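Acyl-coenzyme A oxidase acox-1.2 (Caenorhabditis elegans, PDB 5K3J) catalyses the FAD-dependent first step of peroxisomal beta-oxidation, desaturating the side chains of ascaroside-CoA pheromone precursors with release of hydrogen peroxide. Local coordinates at residues Ala112-Leu117 and Glu136-Arg141. Residues are numbered along the deposited sequence; the frame is centred on the assembly and turned at random.
With 6QA (~{S}-[2-[3-[[(2~{R})-4-[[[(2~{R},3~{S},4~{R},5~{R})-5-(6-aminopurin-9-yl)-4-oxidanyl-3-phosphonooxy-oxolan-2-yl]methoxy-oxidanyl-phosphoryl]oxy-oxidanyl-phosphoryl]oxy-3,3-dimethyl-2-oxidanyl-butanoyl]amino]propanoylamino]ethyl] 5-[(2~{R},3~{R},5~{R},6~{S})-6-methyl-3,5-bis(oxidanyl)oxan-2-yl]oxypentanethioate), chain E.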
loop_
_atom_site.group_PDB
_atom_site.type_symbol
_atom_site.label_atom_id
_atom_site.label_comp_id
_atom_site.label_asym_id
_atom_site.label_seq_id
_atom_site.Cartn_x
_atom_site.Cartn_y
_atom_site.Cartn_z
ATOM N N ALA A 112 -12.147 -3.195 -20.914
ATOM C CA ALA A 112 -12.460 -3.095 -19.488
ATOM C C ALA A 112 -13.593 -2.114 -19.218
ATOM O O ALA A 112 -14.684 -2.510 -18.808
ATOM C CB ALA A 112 -11.221 -2.690 -18.703
ATOM N N LEU A 113 -13.328 -0.834 -19.455
ATOM C CA LEU A 113 -14.313 0.214 -19.219
ATOM C C LEU A 113 -15.415 0.186 -20.272
ATOM O O LEU A 113 -16.482 0.775 -20.090
ATOM C CB LEU A 113 -13.635 1.585 -19.196
ATOM C CG LEU A 113 -12.973 2.015 -17.882
ATOM C CD1 LEU A 113 -13.983 2.012 -16.755
ATOM C CD2 LEU A 113 -11.779 1.141 -17.527
ATOM N N HIS A 114 -15.146 -0.497 -21.380
ATOM C CA HIS A 114 -16.157 -0.723 -22.403
ATOM C C HIS A 114 -17.312 -1.507 -21.803
ATOM O O HIS A 114 -18.480 -1.230 -22.074
ATOM C CB HIS A 114 -15.554 -1.474 -23.591
ATOM C CG HIS A 114 -16.558 -1.896 -24.618
ATOM N ND1 HIS A 114 -16.914 -1.097 -25.686
ATOM C CD2 HIS A 114 -17.277 -3.035 -24.748
ATOM C CE1 HIS A 114 -17.809 -1.727 -26.424
ATOM N NE2 HIS A 114 -18.048 -2.905 -25.879
ATOM N N ASP A 115 -16.967 -2.484 -20.972
ATOM C CA ASP A 115 -17.954 -3.308 -20.286
ATOM C C ASP A 115 -18.360 -2.695 -18.953
ATOM O O ASP A 115 -19.500 -2.832 -18.516
ATOM C CB ASP A 115 -17.409 -4.717 -20.046
ATOM C CG ASP A 115 -17.311 -5.532 -21.318
ATOM O OD1 ASP A 115 -18.080 -5.250 -22.262
ATOM O OD2 ASP A 115 -16.477 -6.461 -21.372
ATOM N N ALA A 116 -17.409 -2.033 -18.306
ATOM C CA ALA A 116 -17.618 -1.512 -16.959
ATOM C C ALA A 116 -18.588 -0.330 -16.921
ATOM O O ALA A 116 -19.410 -0.233 -16.009
ATOM C CB ALA A 116 -16.286 -1.113 -16.340
ATOM N N LEU A 117 -18.490 0.570 -17.896
ATOM C CA LEU A 117 -19.282 1.799 -17.862
ATOM C C LEU A 117 -19.866 2.207 -19.209
ATOM O O LEU A 117 -20.980 2.725 -19.266
ATOM C CB LEU A 117 -18.437 2.945 -17.309
ATOM C CG LEU A 117 -18.228 2.911 -15.794
ATOM C CD1 LEU A 117 -16.946 3.623 -15.413
ATOM C CD2 LEU A 117 -19.424 3.526 -15.076
ATOM N N GLU A 136 -26.086 -2.634 -29.241
ATOM C CA GLU A 136 -25.837 -3.991 -29.706
ATOM C C GLU A 136 -24.505 -4.054 -30.441
ATOM O O GLU A 136 -23.854 -5.092 -30.457
ATOM C CB GLU A 136 -26.975 -4.497 -30.596
ATOM C CG GLU A 136 -26.976 -6.016 -30.781
ATOM C CD GLU A 136 -26.835 -6.789 -29.469
ATOM O OE1 GLU A 136 -27.372 -6.337 -28.432
ATOM O OE2 GLU A 136 -26.178 -7.853 -29.476
ATOM N N ARG A 137 -24.096 -2.942 -31.040
ATOM C CA ARG A 137 -22.780 -2.878 -31.668
ATOM C C ARG A 137 -21.686 -3.018 -30.616
ATOM O O ARG A 137 -20.656 -3.651 -30.851
ATOM C CB ARG A 137 -22.597 -1.572 -32.437
ATOM C CG ARG A 137 -23.405 -1.475 -33.715
ATOM C CD ARG A 137 -22.789 -0.432 -34.649
ATOM N NE ARG A 137 -21.509 -0.884 -35.188
ATOM C CZ ARG A 137 -20.605 -0.078 -35.743
ATOM N NH1 ARG A 137 -20.832 1.231 -35.818
ATOM N NH2 ARG A 137 -19.468 -0.578 -36.216
ATOM N N ALA A 138 -21.918 -2.412 -29.457
ATOM C CA ALA A 138 -21.003 -2.514 -28.328
ATOM C C ALA A 138 -20.909 -3.955 -27.827
ATOM O O ALA A 138 -19.815 -4.475 -27.609
ATOM C CB ALA A 138 -21.448 -1.593 -27.205
ATOM N N ARG A 139 -22.062 -4.597 -27.657
ATOM C CA ARG A 139 -22.123 -5.943 -27.091
ATOM C C ARG A 139 -21.476 -6.993 -27.993
ATOM O O ARG A 139 -20.949 -7.998 -27.509
ATOM C CB ARG A 139 -23.576 -6.328 -26.801
ATOM C CG ARG A 139 -24.102 -5.804 -25.462
ATOM C CD ARG A 139 -25.635 -5.821 -25.385
ATOM N NE ARG A 139 -26.102 -6.089 -24.024
ATOM C CZ ARG A 139 -27.325 -5.811 -23.573
ATOM N NH1 ARG A 139 -28.221 -5.235 -24.367
ATOM N NH2 ARG A 139 -27.653 -6.101 -22.321
ATOM N N ARG A 140 -21.518 -6.757 -29.301
ATOM C CA ARG A 140 -20.892 -7.659 -30.264
ATOM C C ARG A 140 -19.428 -7.277 -30.454
ATOM O O ARG A 140 -18.731 -7.826 -31.307
ATOM C CB ARG A 140 -21.628 -7.610 -31.603
ATOM C CG ARG A 140 -23.137 -7.475 -31.477
ATOM C CD ARG A 140 -23.797 -7.349 -32.841
ATOM N NE ARG A 140 -24.047 -8.651 -33.451
ATOM C CZ ARG A 140 -23.469 -9.077 -34.568
ATOM N NH1 ARG A 140 -22.601 -8.302 -35.205
ATOM N NH2 ARG A 140 -23.756 -10.278 -35.051
ATOM N N ARG A 141 -18.979 -6.328 -29.641
ATOM C CA ARG A 141 -17.611 -5.826 -29.678
ATOM C C ARG A 141 -17.211 -5.445 -31.100
ATOM O O ARG A 141 -16.083 -5.689 -31.530
ATOM C CB ARG A 141 -16.644 -6.853 -29.075
ATOM C CG ARG A 141 -16.847 -7.014 -27.576
ATOM C CD ARG A 141 -15.880 -8.005 -26.940
ATOM N NE ARG A 141 -15.906 -7.891 -25.485
ATOM C CZ ARG A 141 -15.225 -8.679 -24.655
ATOM N NH1 ARG A 141 -14.462 -9.661 -25.128
ATOM N NH2 ARG A 141 -15.310 -8.491 -23.344
HETATM P P26 6QA E . -22.235 17.306 -7.937
HETATM P P29 6QA E . -24.396 18.899 -6.558
HETATM P P50 6QA E . -27.248 17.169 -0.385
HETATM O O01 6QA E . -12.853 -2.038 -10.522
HETATM C C02 6QA E . -13.767 -1.409 -11.448
HETATM C C03 6QA E . -12.869 -0.386 -12.165
HETATM O O04 6QA E . -13.594 0.511 -12.872
HETATM C C05 6QA E . -14.174 1.541 -12.137
HETATM C C06 6QA E . -13.627 2.886 -12.690
HETATM C C07 6QA E . -14.740 3.947 -12.522
HETATM C C08 6QA E . -14.513 5.062 -13.541
HETATM C C09 6QA E . -14.357 6.365 -12.873
HETATM S S10 6QA E . -15.471 7.694 -13.562
HETATM C C11 6QA E . -16.450 8.560 -12.303
HETATM C C12 6QA E . -15.990 8.394 -10.885
HETATM N N13 6QA E . -15.901 9.682 -10.308
HETATM C C14 6QA E . -16.744 10.074 -9.197
HETATM C C15 6QA E . -16.607 11.508 -8.572
HETATM C C16 6QA E . -18.009 12.199 -8.668
HETATM N N17 6QA E . -18.377 12.861 -7.402
HETATM C C18 6QA E . -19.353 13.957 -7.463
HETATM C C19 6QA E . -19.757 14.661 -6.170
HETATM O O20 6QA E . -18.945 14.198 -5.115
HETATM C C21 6QA E . -21.250 14.401 -5.819
HETATM C C22 6QA E . -21.495 15.339 -4.557
HETATM C C23 6QA E . -21.451 12.876 -5.531
HETATM C C24 6QA E . -22.259 14.794 -6.893
HETATM O O25 6QA E . -22.654 16.177 -6.786
HETATM O O27 6QA E . -20.717 17.515 -8.046
HETATM O O28 6QA E . -23.002 18.754 -7.458
HETATM O O30 6QA E . -25.489 19.407 -7.504
HETATM O O31 6QA E . -24.764 17.415 -5.859
HETATM C C32 6QA E . -24.924 17.268 -4.499
HETATM C C33 6QA E . -26.482 17.144 -4.223
HETATM O O34 6QA E . -27.039 16.387 -5.090
HETATM C C35 6QA E . -27.589 15.036 -4.370
HETATM N N36 6QA E . -27.029 13.869 -5.072
HETATM C C37 6QA E . -25.762 13.724 -5.467
HETATM N N38 6QA E . -25.582 12.556 -6.085
HETATM C C39 6QA E . -26.783 11.910 -6.102
HETATM C C40 6QA E . -27.708 12.740 -5.468
HETATM N N41 6QA E . -29.000 12.329 -5.353
HETATM C C42 6QA E . -29.368 11.143 -5.837
HETATM N N43 6QA E . -28.504 10.316 -6.461
HETATM C C44 6QA E . -27.224 10.655 -6.613
HETATM N N45 6QA E . -26.284 9.756 -7.291
HETATM C C46 6QA E . -27.245 15.081 -3.119
HETATM O O47 6QA E . -28.441 14.869 -2.240
HETATM C C48 6QA E . -26.663 16.467 -2.853
HETATM O O49 6QA E . -27.502 17.231 -2.051
HETATM O O51 6QA E . -26.824 18.527 0.090
HETATM O O52 6QA E . -26.159 16.134 -0.059
HETATM O O53 6QA E . -28.516 16.735 0.297
HETATM O O54 6QA E . -24.172 19.908 -5.460
HETATM O O55 6QA E . -22.779 16.891 -9.291
HETATM O O56 6QA E . -19.806 14.300 -8.515
HETATM O O57 6QA E . -17.552 9.335 -8.742
HETATM O O58 6QA E . -13.526 6.459 -11.977
HETATM O O59 6QA E . -11.964 -1.043 -13.093
HETATM C C60 6QA E . -12.655 -1.844 -14.059
HETATM C C61 6QA E . -11.547 -2.346 -14.957
HETATM C C62 6QA E . -13.488 -2.952 -13.361
HETATM C C63 6QA E . -14.393 -2.403 -12.342
HETATM O O64 6QA E . -14.302 -3.647 -14.370
HETATM O O HOH W 1 -18.395 -6.584 -24.360
#
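His114 and Asp115, in the first turns of helix 112-125, face the C-terminal end of helix 128-139, with the CA atoms of His114 and Ala138 7.9 Å apart. That helix closes in a Schellman motif: Arg141, at positive phi, is the C-prime residue, with Glu142 N bonded to Arg137 O and Arg141 N to Ala138 O at 2.9 Å. From the facing helix, His114 NE2 donates to the same Ala138 O at 2.9 Å, with an N-H...O angle of 155°. The oxygen lies almost in the imidazole plane, whereas NE2 stands well above the carbonyl plane, on the face opposite Arg141 N. With CG anti to the backbone N (chi1 173°), the ring extends toward the helix end, where its CE1 touches Ala138 CB at 3.7 Å; ND1 accepts from Gly145 N, Phe111 meets the ring edge-to-face, and Phe118 meets it with the ring planes moderately inclined. The second link is a salt bridge. Arg141 runs extended from CG to NE, and its NH2 bonds to the syn lone pair of Asp115 OD2 at 3.1 Å, the carboxylate and guanidinium planes being 19° apart. A water joins Asp115 OD1 to Arg141 NE, while NH1 bonds Thr81 OG1. A leucine in place of His114 would probably leave Ala138 O with one donor fewer and Gly145 N without its acceptor. Behind this polar face, Ala112, Ala116 and Leu117 line the ascaroside-CoA pocket and Leu113 touches FAD. A doubly gripped carbonyl and a water-supplemented salt bridge thus fasten a helix wall of the substrate pocket to its neighbour's capped end.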